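Local coordinates for protein mRNA nuclease HepT (Shewanella oneidensis MR-1, PDB 6M6U) that cleaves mRNA, probably endonucleolytically, as the growth-arresting toxin of a type VII toxin-antitoxin pair, and is silenced mainly when its antitoxin tri-AMPylates it, at residues I5-I19 with V39-I53. Residues are numbered along the deposited sequence; the frame is centred on the assembly and turned at random.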
loop_
_atom_site.group_PDB
_atom_site.type_symbol
_atom_site.label_atom_id
_atom_site.label_comp_id
_atom_site.label_asym_id
_atom_site.label_seq_id
_atom_site.Cartn_x
_atom_site.Cartn_y
_atom_site.Cartn_z
ATOM N N ILE B 5 -39.433 -2.503 -26.603
ATOM C CA ILE B 5 -39.705 -2.248 -28.013
ATOM C C ILE B 5 -41.035 -1.524 -28.173
ATOM O O ILE B 5 -41.144 -0.554 -28.930
ATOM C CB ILE B 5 -39.684 -3.568 -28.808
ATOM C CG1 ILE B 5 -38.285 -4.184 -28.793
ATOM C CG2 ILE B 5 -40.159 -3.335 -30.234
ATOM C CD1 ILE B 5 -37.234 -3.312 -29.425
ATOM N N ILE B 6 -42.057 -1.967 -27.437
ATOM C CA ILE B 6 -43.399 -1.407 -27.586
ATOM C C ILE B 6 -43.429 0.060 -27.165
ATOM O O ILE B 6 -44.015 0.904 -27.854
ATOM C CB ILE B 6 -44.415 -2.251 -26.791
ATOM C CG1 ILE B 6 -44.600 -3.625 -27.451
ATOM C CG2 ILE B 6 -45.739 -1.515 -26.658
ATOM C CD1 ILE B 6 -45.197 -4.681 -26.533
ATOM N N ASN B 7 -42.788 0.391 -26.042
ATOM C CA ASN B 7 -42.814 1.774 -25.569
ATOM C C ASN B 7 -42.004 2.690 -26.476
ATOM O O ASN B 7 -42.399 3.838 -26.718
ATOM C CB ASN B 7 -42.308 1.852 -24.129
ATOM C CG ASN B 7 -43.292 1.261 -23.137
ATOM O OD1 ASN B 7 -44.081 1.981 -22.524
ATOM N ND2 ASN B 7 -43.256 -0.057 -22.983
ATOM N N LYS B 8 -40.870 2.207 -26.991
ATOM C CA LYS B 8 -40.081 3.026 -27.906
ATOM C C LYS B 8 -40.818 3.249 -29.222
ATOM O O LYS B 8 -40.750 4.342 -29.798
ATOM C CB LYS B 8 -38.714 2.385 -28.149
ATOM C CG LYS B 8 -37.854 2.263 -26.899
ATOM C CD LYS B 8 -37.629 3.612 -26.231
ATOM C CE LYS B 8 -36.886 3.448 -24.910
ATOM N NZ LYS B 8 -36.611 4.750 -24.240
ATOM N N ILE B 9 -41.525 2.223 -29.714
ATOM C CA ILE B 9 -42.400 2.401 -30.874
ATOM C C ILE B 9 -43.401 3.514 -30.604
ATOM O O ILE B 9 -43.546 4.451 -31.397
ATOM C CB ILE B 9 -43.123 1.087 -31.221
ATOM C CG1 ILE B 9 -42.146 0.026 -31.732
ATOM C CG2 ILE B 9 -44.220 1.345 -32.249
ATOM C CD1 ILE B 9 -41.243 0.503 -32.834
ATOM N N ALA B 10 -44.100 3.426 -29.468
ATOM C CA ALA B 10 -45.097 4.436 -29.121
ATOM C C ALA B 10 -44.489 5.833 -29.086
ATOM O O ALA B 10 -45.123 6.806 -29.512
ATOM C CB ALA B 10 -45.738 4.097 -27.775
ATOM N N THR B 11 -43.253 5.950 -28.593
ATOM C CA THR B 11 -42.611 7.259 -28.506
ATOM C C THR B 11 -42.296 7.819 -29.888
ATOM O O THR B 11 -42.507 9.012 -30.139
ATOM C CB THR B 11 -41.346 7.161 -27.653
ATOM O OG1 THR B 11 -41.723 6.984 -26.284
ATOM C CG2 THR B 11 -40.496 8.420 -27.785
ATOM N N ILE B 12 -41.792 6.979 -30.797
ATOM C CA ILE B 12 -41.525 7.429 -32.161
ATOM C C ILE B 12 -42.802 7.959 -32.803
ATOM O O ILE B 12 -42.805 9.018 -33.442
ATOM C CB ILE B 12 -40.907 6.292 -32.995
ATOM C CG1 ILE B 12 -39.530 5.922 -32.447
ATOM C CG2 ILE B 12 -40.812 6.699 -34.463
ATOM C CD1 ILE B 12 -38.983 4.619 -32.978
ATOM N N LYS B 13 -43.910 7.235 -32.626
ATOM C CA LYS B 13 -45.183 7.677 -33.188
ATOM C C LYS B 13 -45.625 9.003 -32.581
ATOM O O LYS B 13 -45.949 9.950 -33.307
ATOM C CB LYS B 13 -46.252 6.606 -32.983
ATOM C CG LYS B 13 -46.112 5.425 -33.921
ATOM C CD LYS B 13 -47.026 4.284 -33.525
ATOM C CE LYS B 13 -46.934 3.151 -34.531
ATOM N NZ LYS B 13 -47.581 1.907 -34.029
ATOM N N ARG B 14 -45.644 9.090 -31.245
ATOM C CA ARG B 14 -46.024 10.338 -30.586
ATOM C C ARG B 14 -45.187 11.507 -31.082
ATOM O O ARG B 14 -45.704 12.611 -31.277
ATOM C CB ARG B 14 -45.880 10.215 -29.069
ATOM C CG ARG B 14 -47.088 9.650 -28.351
ATOM C CD ARG B 14 -47.088 10.070 -26.886
ATOM N NE ARG B 14 -45.744 10.076 -26.311
ATOM C CZ ARG B 14 -45.061 8.982 -25.980
ATOM N NH1 ARG B 14 -45.590 7.780 -26.171
ATOM N NH2 ARG B 14 -43.843 9.090 -25.464
ATOM N N CYS B 15 -43.893 11.280 -31.306
ATOM C CA CYS B 15 -43.013 12.386 -31.660
ATOM C C CYS B 15 -43.092 12.753 -33.139
ATOM O O CYS B 15 -42.871 13.919 -33.487
ATOM C CB CYS B 15 -41.576 12.054 -31.270
ATOM S SG CYS B 15 -41.381 11.853 -29.497
ATOM N N ILE B 16 -43.395 11.795 -34.023
ATOM C CA ILE B 16 -43.599 12.132 -35.434
ATOM C C ILE B 16 -44.851 12.982 -35.595
ATOM O O ILE B 16 -44.865 13.967 -36.348
ATOM C CB ILE B 16 -43.676 10.863 -36.301
ATOM C CG1 ILE B 16 -42.313 10.177 -36.383
ATOM C CG2 ILE B 16 -44.160 11.203 -37.707
ATOM C CD1 ILE B 16 -42.308 8.979 -37.300
ATOM N N LYS B 17 -45.927 12.617 -34.884
ATOM C CA LYS B 17 -47.126 13.453 -34.895
ATOM C C LYS B 17 -46.839 14.831 -34.313
ATOM O O LYS B 17 -47.336 15.840 -34.825
ATOM C CB LYS B 17 -48.267 12.777 -34.136
ATOM C CG LYS B 17 -48.741 11.470 -34.755
ATOM C CD LYS B 17 -50.241 11.264 -34.544
ATOM C CE LYS B 17 -50.580 10.972 -33.089
ATOM N NZ LYS B 17 -50.049 9.651 -32.633
ATOM N N ARG B 18 -46.033 14.897 -33.247
ATOM C CA ARG B 18 -45.618 16.191 -32.716
ATOM C C ARG B 18 -44.878 17.013 -33.766
ATOM O O ARG B 18 -45.022 18.240 -33.809
ATOM C CB ARG B 18 -44.742 16.000 -31.473
ATOM C CG ARG B 18 -45.520 15.701 -30.202
ATOM C CD ARG B 18 -46.389 16.883 -29.818
ATOM N NE ARG B 18 -45.592 18.076 -29.545
ATOM C CZ ARG B 18 -46.030 19.322 -29.700
ATOM N NH1 ARG B 18 -47.263 19.546 -30.137
ATOM N NH2 ARG B 18 -45.233 20.347 -29.425
ATOM N N ILE B 19 -44.100 16.359 -34.632
ATOM C CA ILE B 19 -43.380 17.078 -35.682
ATOM C C ILE B 19 -44.340 17.531 -36.775
ATOM O O ILE B 19 -44.296 18.684 -37.221
ATOM C CB ILE B 19 -42.244 16.212 -36.259
ATOM C CG1 ILE B 19 -41.113 16.055 -35.237
ATOM C CG2 ILE B 19 -41.716 16.810 -37.562
ATOM C CD1 ILE B 19 -40.413 14.712 -35.287
ATOM N N VAL B 39 -39.440 20.997 -33.541
ATOM C CA VAL B 39 -39.215 19.947 -34.531
ATOM C C VAL B 39 -37.893 19.241 -34.258
ATOM O O VAL B 39 -37.808 18.007 -34.281
ATOM C CB VAL B 39 -39.259 20.530 -35.955
ATOM C CG1 VAL B 39 -38.751 19.507 -36.966
ATOM C CG2 VAL B 39 -40.677 20.981 -36.306
ATOM N N ILE B 40 -36.846 20.017 -33.980
ATOM C CA ILE B 40 -35.523 19.440 -33.761
ATOM C C ILE B 40 -35.527 18.538 -32.530
ATOM O O ILE B 40 -34.932 17.453 -32.540
ATOM C CB ILE B 40 -34.473 20.561 -33.657
ATOM C CG1 ILE B 40 -34.246 21.197 -35.035
ATOM C CG2 ILE B 40 -33.175 20.039 -33.062
ATOM C CD1 ILE B 40 -33.394 22.449 -35.005
ATOM N N LEU B 41 -36.219 18.953 -31.467
ATOM C CA LEU B 41 -36.236 18.150 -30.248
ATOM C C LEU B 41 -36.982 16.840 -30.465
ATOM O O LEU B 41 -36.540 15.776 -30.014
ATOM C CB LEU B 41 -36.858 18.939 -29.098
ATOM C CG LEU B 41 -36.807 18.173 -27.766
ATOM C CD1 LEU B 41 -35.464 18.383 -27.075
ATOM C CD2 LEU B 41 -37.943 18.579 -26.851
ATOM N N ASN B 42 -38.118 16.892 -31.162
ATOM C CA ASN B 42 -38.857 15.665 -31.417
ATOM C C ASN B 42 -38.162 14.778 -32.446
ATOM O O ASN B 42 -38.362 13.560 -32.427
ATOM C CB ASN B 42 -40.285 15.995 -31.845
ATOM C CG ASN B 42 -41.171 16.374 -30.667
ATOM O OD1 ASN B 42 -41.504 15.531 -29.827
ATOM N ND2 ASN B 42 -41.557 17.646 -30.598
ATOM N N LEU B 43 -37.343 15.348 -33.335
ATOM C CA LEU B 43 -36.470 14.512 -34.154
ATOM C C LEU B 43 -35.461 13.773 -33.282
ATOM O O LEU B 43 -35.241 12.566 -33.452
ATOM C CB LEU B 43 -35.749 15.358 -35.201
ATOM C CG LEU B 43 -36.511 15.582 -36.507
ATOM C CD1 LEU B 43 -35.741 16.518 -37.432
ATOM C CD2 LEU B 43 -36.798 14.247 -37.188
ATOM N N GLN B 44 -34.841 14.488 -32.339
ATOM C CA GLN B 44 -33.895 13.863 -31.421
ATOM C C GLN B 44 -34.550 12.725 -30.649
ATOM O O GLN B 44 -33.985 11.632 -30.531
ATOM C CB GLN B 44 -33.337 14.911 -30.463
ATOM C CG GLN B 44 -32.537 14.331 -29.315
ATOM C CD GLN B 44 -31.916 15.404 -28.456
ATOM O OE1 GLN B 44 -30.841 15.912 -28.766
ATOM N NE2 GLN B 44 -32.599 15.770 -27.373
ATOM N N ARG B 45 -35.751 12.967 -30.117
ATOM C CA ARG B 45 -36.462 11.931 -29.373
ATOM C C ARG B 45 -36.769 10.731 -30.261
ATOM O O ARG B 45 -36.661 9.580 -29.819
ATOM C CB ARG B 45 -37.744 12.513 -28.774
ATOM C CG ARG B 45 -37.483 13.539 -27.682
ATOM C CD ARG B 45 -38.727 14.294 -27.293
ATOM N NE ARG B 45 -38.522 15.007 -26.025
ATOM C CZ ARG B 45 -39.354 15.917 -25.505
ATOM N NH1 ARG B 45 -40.463 16.235 -26.151
ATOM N NH2 ARG B 45 -39.061 16.477 -24.339
ATOM N N CYS B 46 -37.158 10.979 -31.515
ATOM C CA CYS B 46 -37.327 9.884 -32.467
ATOM C C CYS B 46 -36.028 9.116 -32.659
ATOM O O CYS B 46 -36.028 7.880 -32.681
ATOM C CB CYS B 46 -37.824 10.416 -33.813
ATOM S SG CYS B 46 -39.563 10.879 -33.861
ATOM N N CYS B 47 -34.910 9.831 -32.815
ATOM C CA CYS B 47 -33.629 9.163 -33.013
ATOM C C CYS B 47 -33.239 8.350 -31.786
ATOM O O CYS B 47 -32.783 7.207 -31.911
ATOM C CB CYS B 47 -32.541 10.186 -33.344
ATOM S SG CYS B 47 -32.653 10.887 -35.001
ATOM N N GLU B 48 -33.420 8.916 -30.590
ATOM C CA GLU B 48 -33.046 8.195 -29.379
ATOM C C GLU B 48 -33.922 6.968 -29.177
ATOM O O GLU B 48 -33.443 5.927 -28.714
ATOM C CB GLU B 48 -33.117 9.122 -28.167
ATOM C CG GLU B 48 -31.969 10.116 -28.105
ATOM C CD GLU B 48 -30.619 9.435 -27.937
ATOM O OE1 GLU B 48 -30.535 8.440 -27.181
ATOM O OE2 GLU B 48 -29.642 9.888 -28.572
ATOM N N ALA B 49 -35.204 7.060 -29.533
ATOM C CA ALA B 49 -36.064 5.887 -29.434
ATOM C C ALA B 49 -35.635 4.806 -30.421
ATOM O O ALA B 49 -35.655 3.614 -30.091
ATOM C CB ALA B 49 -37.522 6.284 -29.652
ATOM N N CYS B 50 -35.223 5.201 -31.631
ATOM C CA CYS B 50 -34.717 4.224 -32.593
ATOM C C CYS B 50 -33.406 3.614 -32.124
ATOM O O CYS B 50 -33.190 2.404 -32.266
ATOM C CB CYS B 50 -34.526 4.872 -33.961
ATOM S SG CYS B 50 -36.053 5.219 -34.852
ATOM N N ILE B 51 -32.512 4.441 -31.578
ATOM C CA ILE B 51 -31.226 3.950 -31.104
ATOM C C ILE B 51 -31.416 3.004 -29.924
ATOM O O ILE B 51 -30.729 1.980 -29.818
ATOM C CB ILE B 51 -30.314 5.139 -30.752
ATOM C CG1 ILE B 51 -29.931 5.889 -32.032
ATOM C CG2 ILE B 51 -29.067 4.672 -30.000
ATOM C CD1 ILE B 51 -29.351 7.257 -31.784
ATOM N N ASP B 52 -32.361 3.314 -29.031
ATOM C CA ASP B 52 -32.604 2.440 -27.888
ATOM C C ASP B 52 -33.096 1.071 -28.339
ATOM O O ASP B 52 -32.717 0.047 -27.760
ATOM C CB ASP B 52 -33.609 3.078 -26.930
ATOM C CG ASP B 52 -33.036 4.275 -26.187
ATOM O OD1 ASP B 52 -31.808 4.508 -26.268
ATOM O OD2 ASP B 52 -33.821 4.982 -25.516
ATOM N N ILE B 53 -33.945 1.033 -29.369
ATOM C CA ILE B 53 -34.369 -0.241 -29.945
ATOM C C ILE B 53 -33.164 -1.005 -30.475
ATOM O O ILE B 53 -32.997 -2.203 -30.213
ATOM C CB ILE B 53 -35.411 -0.006 -31.055
ATOM C CG1 ILE B 53 -36.739 0.463 -30.461
ATOM C CG2 ILE B 53 -35.588 -1.258 -31.906
ATOM C CD1 ILE B 53 -37.624 1.165 -31.463
#
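Ile12 and Cys46 mark the middle of an antiparallel helix pair in the all-helical HEPN fold, where segments 5-19 and 39-53 run at 161° with axes 8.7 Å apart. Packing is knobs-into-holes. Ile12 enters the hole formed by Cys46, Ala49, Cys50 and Ile53, its CG1 3.5 Å from Ala49 CB; with CD1 anti to CA (chi2 166°), the branch reaches on to Cys50 SG. In the reverse direction, Cys46 fits among Ile12, Cys15, Ile16 and Ile19, its SG 3.5 Å from Cys15 CB. Ile53 fills the matching hole of Ile5, Lys8, Ile9 and Ile12: its CG2 meets Ile5 CD1 at 3.6 Å, the two side chains crossing at about a right angle, while the Ile53 and Lys8 side chains slide past each other in opposite directions, Ile53 CG1 against Lys8 CB. At the other end Ile19 sits among Val39, Asn42, Leu43 and Cys46, its CG1 lying 3.5 Å from Asn42 CB and its CD1 against Leu43. Helix 120-131 covers one flank, with Ile127 on Ile9 and Ile12 and Phe123 on Ile16 and Cys50.

Polar groups line the opposite flank. Asn42 turns its ND2 back to Ser38 O, while its amide lies beside Arg18 CB; the Arg18 guanidinium reaches Asp37 of the second HepT subunit. Glu48, just outside the interface, forms a salt bridge with Arg97, probably an active-site residue. The one salt bridge between the two segments lies near the Ile5/Ile53 end: Lys8, bent at chi2 (-57°), brings NZ within 3.1 Å of Asp52 OD2, on its anti lone pair.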